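M32 carboxypeptidase (Chitinophagaceae bacterium, PDB 7A03) probably removes amino acids one at a time from the C-terminal ends of peptides, as a metal-dependent carboxypeptidase of the M32 family. Local coordinates at residues Trp303-Asn306 and Val307-Leu311; Leu490-Ala493 and Ala494-Leu498; Ala290-Leu293 and Gly294-Glu297; Glu474-Gln477 and Lys478-Asn482. One frame throughout, in Å; residues are numbered along the deposited sequence.

Interaction 1 of 4, residues Trp303-Asn306 and Val307-Leu311; sequences WENN and VGRSL
Asn-305 OD1 takes the NE-H of Arg-309 in the shortest side-chain bond here, 2.7 Å from OD1 to NE. The donor stands above the amide carbonyl plane, 36° out of it, while the oxygen lies close to the plane of the guanidinium. On the same edge Arg-309 NH2 makes a salt bridge with Glu-304 OE2, 2.9 Å between them and nearly straight; the carboxylate is met on its anti side. Its chain extended from CG to NE, Arg-309 runs alongside both acidic and amide neighbours, and these two grips together should fix the rotation of its head. The other carboxylate oxygen, Glu-304 OE1, pairs with Arg-301 and accepts from His-267 of the HExxH motif, probably the zinc-binding motif of this family, so Glu-304 links the arginine to it. Arg-309 NH1 goes to Ile-341 O, and the guanidinium makes a cation-pi contact with Trp-263. Past this, the backbone leaves the helix: Arg-309 N still reaches Asn-305 O at 3.0 Å, but Gly-308 N bonds weakly to Trp-303 O, five residues back. Ser-310 OG donates to Val-307 O at 2.8 Å, in the carbonyl plane. This is a pi-type helix end running through a type I turn to Ser-310, N-cap of helix 311-324.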
ATOM      1  N   TRP A 303       1.418   7.477   9.565  1.00 12.04           N
ATOM      2  CA  TRP A 303       2.556   7.519  10.478  1.00 13.17           C
ATOM      3  C   TRP A 303       3.825   8.034   9.802  1.00 12.72           C
ATOM      4  O   TRP A 303       4.566   8.832  10.394  1.00 12.10           O
ATOM      5  CB  TRP A 303       2.790   6.143  11.087  1.00 12.85           C
ATOM      6  CG  TRP A 303       1.786   5.751  12.123  1.00 11.77           C
ATOM      7  CD1 TRP A 303       0.666   4.998  11.939  1.00 11.74           C
ATOM      8  CD2 TRP A 303       1.826   6.072  13.520  1.00 11.89           C
ATOM      9  NE1 TRP A 303       0.016   4.803  13.136  1.00 12.32           N
ATOM     10  CE2 TRP A 303       0.697   5.478  14.118  1.00 11.92           C
ATOM     11  CE3 TRP A 303       2.708   6.810  14.325  1.00 13.72           C
ATOM     12  CZ2 TRP A 303       0.435   5.574  15.484  1.00 12.69           C
ATOM     13  CZ3 TRP A 303       2.440   6.906  15.689  1.00 12.60           C
ATOM     14  CH2 TRP A 303       1.309   6.306  16.248  1.00 12.92           C
ATOM     15  N   GLU A 304       4.079   7.624   8.558  1.00 11.88           N
ATOM     16  CA  GLU A 304       5.328   8.006   7.911  1.00 11.89           C
ATOM     17  C   GLU A 304       5.400   9.509   7.677  1.00 13.24           C
ATOM     18  O   GLU A 304       6.455  10.130   7.872  1.00 12.27           O
ATOM     19  CB  GLU A 304       5.472   7.264   6.580  1.00 11.77           C
ATOM     20  CG  GLU A 304       6.771   7.614   5.865  1.00 13.19           C
ATOM     21  CD  GLU A 304       6.748   7.317   4.383  1.00 16.90           C
ATOM     22  OE1 GLU A 304       5.742   6.758   3.903  1.00 14.77           O
ATOM     23  OE2 GLU A 304       7.740   7.662   3.695  1.00 14.67           O
ATOM     24  N   ASN A 305       4.292  10.101   7.240  1.00 12.73           N
ATOM     25  CA  ASN A 305       4.292  11.436   6.662  1.00 12.65           C
ATOM     26  C   ASN A 305       3.530  12.443   7.510  1.00 12.90           C
ATOM     27  O   ASN A 305       4.133  13.395   8.005  1.00 13.12           O
ATOM     28  CB  ASN A 305       3.722  11.360   5.243  1.00 12.70           C
ATOM     29  CG  ASN A 305       4.693  10.713   4.270  1.00 13.75           C
ATOM     30  OD1 ASN A 305       5.875  10.521   4.586  1.00 14.84           O
ATOM     31  ND2 ASN A 305       4.203  10.360   3.082  1.00 15.00           N
ATOM     32  N   ASN A 306       2.221  12.257   7.697  1.00 12.98           N
ATOM     33  CA  ASN A 306       1.449  13.227   8.476  1.00 13.21           C
ATOM     34  C   ASN A 306       1.988  13.369   9.893  1.00 15.39           C
ATOM     35  O   ASN A 306       1.937  14.465  10.469  1.00 15.74           O
ATOM     36  CB  ASN A 306      -0.025  12.842   8.488  1.00 13.24           C
ATOM     37  CG  ASN A 306      -0.575  12.669   7.095  1.00 13.25           C
ATOM     38  OD1 ASN A 306      -0.303  11.669   6.435  1.00 13.72           O
ATOM     39  ND2 ASN A 306      -1.303  13.673   6.617  1.00 15.69           N
ATOM     40  N   VAL A 307       2.515  12.281  10.465  1.00 14.48           N
ATOM     41  CA  VAL A 307       3.255  12.342  11.720  1.00 14.56           C
ATOM     42  C   VAL A 307       4.754  12.454  11.435  1.00 12.89           C
ATOM     43  O   VAL A 307       5.401  13.436  11.821  1.00 13.61           O
ATOM     44  CB  VAL A 307       2.935  11.119  12.599  1.00 13.50           C
ATOM     45  CG1 VAL A 307       3.766  11.180  13.865  1.00 15.08           C
ATOM     46  CG2 VAL A 307       1.439  11.084  12.915  1.00 14.97           C
ATOM     47  N   GLY A 308       5.307  11.470  10.726  1.00 13.18           N
ATOM     48  CA  GLY A 308       6.748  11.260  10.696  1.00 12.75           C
ATOM     49  C   GLY A 308       7.548  12.300   9.946  1.00 12.71           C
ATOM     50  O   GLY A 308       8.776  12.310  10.067  1.00 12.95           O
ATOM     51  N   ARG A 309       6.909  13.161   9.160  1.00 12.92           N
ATOM     52  CA  ARG A 309       7.620  14.245   8.493  1.00 13.62           C
ATOM     53  C   ARG A 309       7.206  15.613   9.021  1.00 13.51           C
ATOM     54  O   ARG A 309       7.588  16.644   8.449  1.00 14.04           O
ATOM     55  CB  ARG A 309       7.440  14.148   6.973  1.00 13.16           C
ATOM     56  CG  ARG A 309       8.056  12.877   6.371  1.00 12.86           C
ATOM     57  CD  ARG A 309       8.056  12.884   4.825  1.00 13.77           C
ATOM     58  NE  ARG A 309       8.367  11.535   4.351  1.00 12.64           N
ATOM     59  CZ  ARG A 309       9.598  11.059   4.130  1.00 12.54           C
ATOM     60  NH1 ARG A 309      10.668  11.837   4.268  1.00 15.58           N
ATOM     61  NH2 ARG A 309       9.750   9.800   3.746  1.00 13.42           N
ATOM     62  N   SER A 310       6.437  15.640  10.103  1.00 14.48           N
ATOM     63  CA  SER A 310       5.872  16.875  10.625  1.00 13.90           C
ATOM     64  C   SER A 310       6.831  17.554  11.593  1.00 14.08           C
ATOM     65  O   SER A 310       7.676  16.909  12.226  1.00 14.22           O
ATOM     66  CB  SER A 310       4.549  16.594  11.330  1.00 14.82           C
ATOM     67  OG  SER A 310       4.765  16.023  12.608  1.00 13.89           O
ATOM     68  N   LEU A 311       6.703  18.879  11.678  1.00 14.46           N
ATOM     69  CA  LEU A 311       7.550  19.640  12.587  1.00 14.69           C
ATOM     70  C   LEU A 311       7.305  19.228  14.033  1.00 18.52           C
ATOM     71  O   LEU A 311       8.259  19.085  14.811  1.00 17.30           O
ATOM     72  CB  LEU A 311       7.309  21.140  12.396  1.00 15.13           C
ATOM     73  CG  LEU A 311       8.184  22.040  13.265  1.00 18.55           C
ATOM     74  CD1 LEU A 311       9.645  21.847  12.936  1.00 19.17           C
ATOM     75  CD2 LEU A 311       7.784  23.489  13.058  1.00 22.73           C
TER
HETATM   76  O   HOH W   1       2.102  15.294  13.388  1.00 19.27           O

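Interaction 2 of 4, residues Leu490-Ala493 and Ala494-Leu498; sequences LDYA and AGKFL
Tyr-492 and Lys-496 both send CG anti to the backbone N (chi1 150° and 165°), and a bend at chi3 of 62° then turns the lysine tip toward the phenol, so the two side chains run alongside each other in the same direction, one helical turn apart. Lys-496 NZ donates to Tyr-492 OH at 3.1 Å, approaching the ring obliquely. Neither polar end rests on this bond alone: Glu-355 takes a salt bridge from Lys-496 NZ and a hydrogen bond with Tyr-492 OH, and Asn-342 OD1 is a further partner of NZ. The carboxylate thus ties both groups together and would probably favour the charged lysine. One residue on, Phe-497 lays a ring face over Lys-496 CG, which stands 4.0 Å above the ring centre, while the ring edge faces Ala-493 O, with CD2 only 3.0 Å from that oxygen. Ala-493 CB touches Phe-497 CD2 at 4.3 Å. The main chain keeps i to i+4 bonds throughout, among them a straight one from Ala-494 N to Leu-490 O (2.8 Å). An i to i+4 side-chain pair on one face is a regular feature of alpha helices, here in the last turns of helix 486-497.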
ATOM      1  N   LEU A 490      -4.689  18.313   0.293  1.00 15.24           N
ATOM      2  CA  LEU A 490      -4.201  19.584  -0.222  1.00 15.56           C
ATOM      3  C   LEU A 490      -3.869  20.536   0.918  1.00 15.72           C
ATOM      4  O   LEU A 490      -2.812  21.173   0.913  1.00 15.80           O
ATOM      5  CB  LEU A 490      -5.200  20.216  -1.190  1.00 15.91           C
ATOM      6  CG  LEU A 490      -4.752  21.558  -1.795  1.00 17.71           C
ATOM      7  CD1 LEU A 490      -3.425  21.404  -2.510  1.00 20.30           C
ATOM      8  CD2 LEU A 490      -5.799  22.161  -2.726  1.00 23.47           C
ATOM      9  N   ASP A 491      -4.764  20.648   1.904  1.00 15.79           N
ATOM     10  CA  ASP A 491      -4.528  21.596   2.994  1.00 17.53           C
ATOM     11  C   ASP A 491      -3.306  21.190   3.803  1.00 16.36           C
ATOM     12  O   ASP A 491      -2.506  22.046   4.207  1.00 17.86           O
ATOM     13  CB  ASP A 491      -5.745  21.708   3.917  1.00 16.13           C
ATOM     14  CG  ASP A 491      -6.959  22.306   3.232  1.00 18.63           C
ATOM     15  OD1 ASP A 491      -6.826  22.794   2.089  1.00 17.58           O
ATOM     16  OD2 ASP A 491      -8.041  22.285   3.862  1.00 22.71           O
ATOM     17  N   TYR A 492      -3.129  19.885   4.005  1.00 15.33           N
ATOM     18  CA  TYR A 492      -1.954  19.389   4.712  1.00 15.07           C
ATOM     19  C   TYR A 492      -0.671  19.713   3.944  1.00 15.54           C
ATOM     20  O   TYR A 492       0.324  20.192   4.519  1.00 15.12           O
ATOM     21  CB  TYR A 492      -2.131  17.871   4.888  1.00 14.68           C
ATOM     22  CG  TYR A 492      -0.848  17.063   4.926  1.00 14.35           C
ATOM     23  CD1 TYR A 492      -0.054  17.050   6.065  1.00 15.06           C
ATOM     24  CD2 TYR A 492      -0.451  16.294   3.834  1.00 14.16           C
ATOM     25  CE1 TYR A 492       1.119  16.323   6.111  1.00 16.32           C
ATOM     26  CE2 TYR A 492       0.727  15.558   3.876  1.00 13.89           C
ATOM     27  CZ  TYR A 492       1.499  15.584   5.017  1.00 14.03           C
ATOM     28  OH  TYR A 492       2.657  14.854   5.075  1.00 16.15           O
ATOM     29  N   ALA A 493      -0.701  19.512   2.625  1.00 17.05           N
ATOM     30  CA  ALA A 493       0.486  19.720   1.801  1.00 17.47           C
ATOM     31  C   ALA A 493       0.807  21.200   1.645  1.00 24.41           C
ATOM     32  O   ALA A 493       1.969  21.605   1.745  1.00 22.62           O
ATOM     33  CB  ALA A 493       0.256  19.084   0.428  1.00 18.24           C
ATOM     34  N   ALA A 494      -0.203  22.014   1.345  1.00 18.77           N
ATOM     35  CA  ALA A 494      -0.008  23.454   1.261  1.00 22.92           C
ATOM     36  C   ALA A 494       0.489  24.015   2.585  1.00 21.09           C
ATOM     37  O   ALA A 494       1.395  24.853   2.604  1.00 21.31           O
ATOM     38  CB  ALA A 494      -1.309  24.137   0.832  1.00 23.20           C
ATOM     39  N   GLY A 495      -0.075  23.551   3.707  1.00 22.64           N
ATOM     40  CA  GLY A 495       0.371  24.047   4.996  1.00 22.56           C
ATOM     41  C   GLY A 495       1.833  23.760   5.255  1.00 24.89           C
ATOM     42  O   GLY A 495       2.538  24.570   5.867  1.00 24.72           O
ATOM     43  N   LYS A 496       2.315  22.610   4.780  1.00 20.82           N
ATOM     44  CA  LYS A 496       3.724  22.297   4.982  1.00 23.54           C
ATOM     45  C   LYS A 496       4.636  22.967   3.958  1.00 20.53           C
ATOM     46  O   LYS A 496       5.748  23.378   4.308  1.00 25.99           O
ATOM     47  CB  LYS A 496       3.926  20.777   4.995  1.00 27.26           C
ATOM     48  CG  LYS A 496       5.362  20.348   4.850  1.00 28.61           C
ATOM     49  CD  LYS A 496       5.583  18.985   5.472  1.00 24.76           C
ATOM     50  CE  LYS A 496       4.751  17.936   4.778  1.00 20.88           C
ATOM     51  NZ  LYS A 496       5.187  16.576   5.224  1.00 15.38           N
ATOM     52  N   PHE A 497       4.191  23.128   2.707  1.00 20.08           N
ATOM     53  CA  PHE A 497       5.096  23.531   1.627  1.00 21.08           C
ATOM     54  C   PHE A 497       4.992  24.996   1.186  1.00 21.80           C
ATOM     55  O   PHE A 497       5.892  25.466   0.480  1.00 27.53           O
ATOM     56  CB  PHE A 497       4.903  22.605   0.415  1.00 20.09           C
ATOM     57  CG  PHE A 497       5.361  21.208   0.659  1.00 18.62           C
ATOM     58  CD1 PHE A 497       6.720  20.934   0.789  1.00 20.55           C
ATOM     59  CD2 PHE A 497       4.451  20.169   0.797  1.00 20.15           C
ATOM     60  CE1 PHE A 497       7.151  19.648   1.025  1.00 21.40           C
ATOM     61  CE2 PHE A 497       4.879  18.878   1.032  1.00 22.63           C
ATOM     62  CZ  PHE A 497       6.232  18.616   1.149  1.00 28.41           C
ATOM     63  N   LEU A 498       3.945  25.732   1.574  1.00 20.13           N
ATOM     64  CA  LEU A 498       3.653  27.014   0.931  1.00 22.78           C
ATOM     65  C   LEU A 498       3.769  28.257   1.801  1.00 35.14           C
ATOM     66  O   LEU A 498       3.783  29.363   1.252  1.00 45.52           O
ATOM     67  CB  LEU A 498       2.239  27.007   0.337  1.00 25.56           C
ATOM     68  CG  LEU A 498       2.174  26.516  -1.097  1.00 28.64           C
ATOM     69  CD1 LEU A 498       0.903  27.025  -1.752  1.00 30.74           C
ATOM     70  CD2 LEU A 498       3.407  26.952  -1.879  1.00 29.46           C
TER

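Interaction 3 of 4, residues Ala290-Leu293 and Gly294-Glu297; sequences AASL and GIHE
Ser-292 OG accepts the backbone N-H of Ile-295 at 3.0 Å from OG to N, an almost straight bond of 172°, and so caps the first turn of helix 293-307. With chi1 at 80°, OG sits between its own backbone N and carbonyl carbon, the rotation that turns it back over the start of the helix. Ile-295 CG1 packs against Ser-292 OG at 3.5 Å. The serine's carbonyl starts the regular i to i+4 bonding: His-296 N donates to Ser-292 O at 2.9 Å, followed by Glu-297 N to Leu-293 O at 2.8 Å. Two van der Waals contacts flank the cap, Ala-290 CB meeting CD2 of the His-296 imidazole obliquely at 3.5 Å and, in an apolar touch, Ala-291 CB meeting Ile-295 CB at 4.2 Å.

In the next shell Glu-165 bonds through OE2 to Ser-292 OG and through OE1 to Gly-294 N, bringing a carboxylate to the helix start. His-296 NE2 is held by Glu-275 OE2, and its ring meets those of His-271 and Tyr-274, the former belonging to the HExxH motif. Ala-291 N bonds to Tyr-274 OH. At the positive end of the helix dipole, Glu-165 would probably add an electrostatic contribution to the hydrogen-bonded cap, beside the probable metal-binding helix 258-277.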
ATOM      1  N   ALA A 290      -7.767  -6.663   7.299  1.00 15.34           N
ATOM      2  CA  ALA A 290      -7.694  -5.243   6.972  1.00 15.50           C
ATOM      3  C   ALA A 290      -8.789  -4.869   5.977  1.00 15.55           C
ATOM      4  O   ALA A 290      -9.142  -5.658   5.094  1.00 18.75           O
ATOM      5  CB  ALA A 290      -6.338  -4.924   6.347  1.00 18.64           C
ATOM      6  N   ALA A 291      -9.315  -3.642   6.117  1.00 15.07           N
ATOM      7  CA  ALA A 291     -10.507  -3.230   5.374  1.00 14.45           C
ATOM      8  C   ALA A 291     -10.265  -3.191   3.870  1.00 19.31           C
ATOM      9  O   ALA A 291     -11.170  -3.514   3.088  1.00 24.00           O
ATOM     10  CB  ALA A 291     -11.021  -1.880   5.880  1.00 16.31           C
ATOM     11  N   SER A 292      -9.066  -2.794   3.445  1.00 17.52           N
ATOM     12  CA  SER A 292      -8.741  -2.666   2.026  1.00 17.34           C
ATOM     13  C   SER A 292      -7.285  -2.246   1.916  1.00 15.23           C
ATOM     14  O   SER A 292      -6.666  -1.824   2.901  1.00 15.06           O
ATOM     15  CB  SER A 292      -9.596  -1.621   1.317  1.00 18.87           C
ATOM     16  OG  SER A 292      -9.082  -0.319   1.573  1.00 17.46           O
ATOM     17  N   LEU A 293      -6.743  -2.350   0.694  1.00 14.92           N
ATOM     18  CA  LEU A 293      -5.374  -1.908   0.442  1.00 15.17           C
ATOM     19  C   LEU A 293      -5.236  -0.415   0.686  1.00 15.20           C
ATOM     20  O   LEU A 293      -4.230   0.041   1.240  1.00 15.22           O
ATOM     21  CB  LEU A 293      -4.966  -2.213  -1.001  1.00 18.82           C
ATOM     22  CG  LEU A 293      -4.548  -3.634  -1.383  1.00 22.66           C
ATOM     23  CD1 LEU A 293      -4.271  -3.672  -2.882  1.00 25.63           C
ATOM     24  CD2 LEU A 293      -3.323  -4.069  -0.611  1.00 22.29           C
ATOM     25  N   GLY A 294      -6.238   0.359   0.275  1.00 14.56           N
ATOM     26  CA  GLY A 294      -6.199   1.794   0.515  1.00 15.05           C
ATOM     27  C   GLY A 294      -6.191   2.155   1.991  1.00 13.85           C
ATOM     28  O   GLY A 294      -5.434   3.024   2.420  1.00 14.58           O
ATOM     29  N   ILE A 295      -7.026   1.493   2.790  1.00 16.11           N
ATOM     30  CA  ILE A 295      -7.010   1.763   4.226  1.00 12.18           C
ATOM     31  C   ILE A 295      -5.679   1.314   4.844  1.00 12.82           C
ATOM     32  O   ILE A 295      -5.099   2.001   5.697  1.00 12.50           O
ATOM     33  CB  ILE A 295      -8.255   1.151   4.910  1.00 13.71           C
ATOM     34  CG1 ILE A 295      -9.559   1.779   4.372  1.00 12.57           C
ATOM     35  CG2 ILE A 295      -8.145   1.268   6.441  1.00 14.23           C
ATOM     36  CD1 ILE A 295      -9.664   3.305   4.578  1.00 12.90           C
ATOM     37  N   HIS A 296      -5.141   0.177   4.400  1.00 13.69           N
ATOM     38  CA  HIS A 296      -3.839  -0.213   4.926  1.00 13.15           C
ATOM     39  C   HIS A 296      -2.775   0.838   4.588  1.00 13.58           C
ATOM     40  O   HIS A 296      -1.965   1.247   5.449  1.00 12.31           O
ATOM     41  CB  HIS A 296      -3.458  -1.588   4.376  1.00 15.18           C
ATOM     42  CG  HIS A 296      -2.841  -2.485   5.398  1.00 15.56           C
ATOM     43  ND1 HIS A 296      -1.889  -2.052   6.298  1.00 15.21           N
ATOM     44  CD2 HIS A 296      -3.075  -3.783   5.691  1.00 14.63           C
ATOM     45  CE1 HIS A 296      -1.555  -3.056   7.095  1.00 17.78           C
ATOM     46  NE2 HIS A 296      -2.262  -4.116   6.746  1.00 16.26           N
ATOM     47  N   GLU A 297      -2.788   1.319   3.337  1.00 13.25           N
ATOM     48  CA  GLU A 297      -1.829   2.335   2.947  1.00 15.47           C
ATOM     49  C   GLU A 297      -2.040   3.634   3.726  1.00 13.61           C
ATOM     50  O   GLU A 297      -1.070   4.342   4.008  1.00 13.00           O
ATOM     51  CB  GLU A 297      -1.880   2.545   1.426  1.00 14.83           C
ATOM     52  CG  GLU A 297      -0.809   3.484   0.888  1.00 18.22           C
ATOM     53  CD  GLU A 297       0.548   2.800   0.743  1.00 20.60           C
ATOM     54  OE1 GLU A 297       0.666   1.608   1.090  1.00 23.26           O
ATOM     55  OE2 GLU A 297       1.496   3.458   0.275  1.00 21.80           O
TER

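Interaction 4 of 4, residues Glu474-Gln477 and Lys478-Asn482; sequences ELCQ and KITGN
This is a local helix-end contact, closing the short helix 472-480, with its inner side packed on its neighbours and its outer side in solvent. Cys-476 O is the doubly gripped atom: Thr-480 N reaches it at 2.9 Å and Thr-480 OG1 at 2.8 Å, from opposite faces of the carbonyl plane, the hydroxyl standing 43° above it. Holding chi1 at 77° keeps that hydroxyl over the last turn, where Thr-480 OG1 also accepts from Asn-482 N at 3.2 Å, two residues on, in an ST turn. Gly-481, with positive phi (76°), turns the chain away, yet its N still bonds to Gln-477 O at 2.9 Å. The departing chain folds back beside the last turn, so that Asn-482 O lies 3.4 Å from Gln-477 CA in a CH...O contact. Gln-477 bends at chi2 and lays its amide alongside the turn, OE1 coming 3.4 Å from Asn-482 C.

On the buried side Leu-475 and Ile-479 run side by side in one direction, Leu-475 CG touching Ile-479 CD1 at 3.8 Å. Beyond them Ile-479 packs on Trp-458 and Asn-462 of helix 453-462, while Cys-476 and Thr-480 face helix 420-439, where Gln-431 bonds to Thr-480 OG1.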
ATOM      1  N   GLU A 474     -17.637   3.798   3.800  1.00 19.11           N
ATOM      2  CA  GLU A 474     -18.405   3.827   5.038  1.00 20.50           C
ATOM      3  C   GLU A 474     -17.515   4.171   6.215  1.00 19.74           C
ATOM      4  O   GLU A 474     -17.921   4.918   7.110  1.00 18.09           O
ATOM      5  CB  GLU A 474     -19.080   2.475   5.270  1.00 23.99           C
ATOM      6  CG  GLU A 474     -20.094   2.113   4.196  1.00 22.45           C
ATOM      7  CD  GLU A 474     -20.586   0.684   4.327  1.00 27.80           C
ATOM      8  OE1 GLU A 474     -19.934  -0.108   5.042  1.00 29.86           O
ATOM      9  OE2 GLU A 474     -21.629   0.350   3.723  1.00 33.39           O
ATOM     10  N   LEU A 475     -16.289   3.634   6.228  1.00 16.03           N
ATOM     11  CA  LEU A 475     -15.367   3.925   7.316  1.00 17.55           C
ATOM     12  C   LEU A 475     -15.033   5.410   7.352  1.00 14.34           C
ATOM     13  O   LEU A 475     -15.081   6.050   8.406  1.00 18.10           O
ATOM     14  CB  LEU A 475     -14.102   3.085   7.140  1.00 19.09           C
ATOM     15  CG  LEU A 475     -13.190   2.978   8.349  1.00 20.24           C
ATOM     16  CD1 LEU A 475     -13.941   2.477   9.569  1.00 22.98           C
ATOM     17  CD2 LEU A 475     -12.008   2.064   8.017  1.00 20.44           C
ATOM     18  N   CYS A 476     -14.672   5.961   6.198  1.00 17.43           N
ATOM     19  CA  CYS A 476     -14.291   7.361   6.136  1.00 20.32           C
ATOM     20  C   CYS A 476     -15.466   8.271   6.515  1.00 18.16           C
ATOM     21  O   CYS A 476     -15.291   9.234   7.263  1.00 18.44           O
ATOM     22  CB  CYS A 476     -13.743   7.651   4.738  1.00 18.48           C
ATOM     23  SG  CYS A 476     -13.080   9.326   4.533  1.00 18.71           S
ATOM     24  N   GLN A 477     -16.679   7.943   6.056  1.00 18.25           N
ATOM     25  CA  GLN A 477     -17.864   8.724   6.409  1.00 21.21           C
ATOM     26  C   GLN A 477     -18.173   8.641   7.906  1.00 16.77           C
ATOM     27  O   GLN A 477     -18.479   9.658   8.542  1.00 20.67           O
ATOM     28  CB  GLN A 477     -19.058   8.230   5.589  1.00 23.06           C
ATOM     29  CG  GLN A 477     -20.397   8.876   5.936  1.00 22.70           C
ATOM     30  CD  GLN A 477     -20.458  10.334   5.537  1.00 25.61           C
ATOM     31  OE1 GLN A 477     -20.023  10.712   4.447  1.00 29.22           O
ATOM     32  NE2 GLN A 477     -21.003  11.159   6.417  1.00 28.76           N
ATOM     33  N   LYS A 478     -18.085   7.439   8.484  1.00 19.44           N
ATOM     34  CA  LYS A 478     -18.347   7.272   9.909  1.00 20.37           C
ATOM     35  C   LYS A 478     -17.360   8.063  10.764  1.00 24.43           C
ATOM     36  O   LYS A 478     -17.761   8.719  11.736  1.00 23.35           O
ATOM     37  CB  LYS A 478     -18.313   5.783  10.266  1.00 21.12           C
ATOM     38  CG  LYS A 478     -18.376   5.503  11.762  1.00 24.36           C
ATOM     39  CD  LYS A 478     -18.144   4.030  12.068  1.00 29.75           C
ATOM     40  CE  LYS A 478     -18.455   3.735  13.523  1.00 27.89           C
ATOM     41  NZ  LYS A 478     -17.959   2.393  13.922  1.00 31.46           N
ATOM     42  N   ILE A 479     -16.070   8.023  10.413  1.00 19.56           N
ATOM     43  CA  ILE A 479     -15.051   8.672  11.235  1.00 21.20           C
ATOM     44  C   ILE A 479     -15.013  10.182  11.014  1.00 24.77           C
ATOM     45  O   ILE A 479     -14.875  10.955  11.971  1.00 25.92           O
ATOM     46  CB  ILE A 479     -13.675   8.038  10.971  1.00 17.92           C
ATOM     47  CG1 ILE A 479     -13.638   6.577  11.421  1.00 18.91           C
ATOM     48  CG2 ILE A 479     -12.585   8.828  11.661  1.00 21.08           C
ATOM     49  CD1 ILE A 479     -12.466   5.842  10.816  1.00 18.79           C
ATOM     50  N   THR A 480     -15.084  10.629   9.758  1.00 19.79           N
ATOM     51  CA  THR A 480     -14.819  12.023   9.421  1.00 20.88           C
ATOM     52  C   THR A 480     -16.058  12.831   9.069  1.00 23.32           C
ATOM     53  O   THR A 480     -15.964  14.059   8.984  1.00 25.73           O
ATOM     54  CB  THR A 480     -13.811  12.132   8.263  1.00 19.56           C
ATOM     55  OG1 THR A 480     -14.461  11.844   7.013  1.00 18.47           O
ATOM     56  CG2 THR A 480     -12.622  11.192   8.470  1.00 18.96           C
ATOM     57  N   GLY A 481     -17.201  12.190   8.862  1.00 19.32           N
ATOM     58  CA  GLY A 481     -18.375  12.917   8.422  1.00 22.93           C
ATOM     59  C   GLY A 481     -18.349  13.305   6.964  1.00 22.59           C
ATOM     60  O   GLY A 481     -19.157  14.133   6.543  1.00 29.05           O
ATOM     61  N   ASN A 482     -17.448  12.724   6.174  1.00 21.11           N
ATOM     62  CA  ASN A 482     -17.308  13.055   4.764  1.00 21.01           C
ATOM     63  C   ASN A 482     -16.827  11.831   4.006  1.00 20.60           C
ATOM     64  O   ASN A 482     -16.110  11.001   4.570  1.00 16.87           O
ATOM     65  CB  ASN A 482     -16.286  14.180   4.568  1.00 24.62           C
ATOM     66  CG  ASN A 482     -16.810  15.520   5.016  1.00 25.47           C
ATOM     67  OD1 ASN A 482     -16.214  16.178   5.872  1.00 27.83           O
ATOM     68  ND2 ASN A 482     -17.933  15.937   4.439  1.00 20.59           N
TER

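Interactions 1 and 3 lie at the two ends of helix 293-307: interaction 3 caps its start, its centre about 7 Å from the centre of the chain, and interaction 1 ends it farther out, yet is the more buried. Both have a side chain that touches the HExxH motif. Interaction 2 packs against interaction 1, with Tyr-492 against Asn-305 and Asn-306 and Lys-496 against Arg-309, so charged and polar groups meet at that seam. Interactions 3 and 4 instead join through an apolar touch of Ile-295 with Leu-475. Interactions 2 and 4, on successive helices, are partly buried; interaction 4 has the most exposed residues and depends mainly on backbone and hydroxyl bonds.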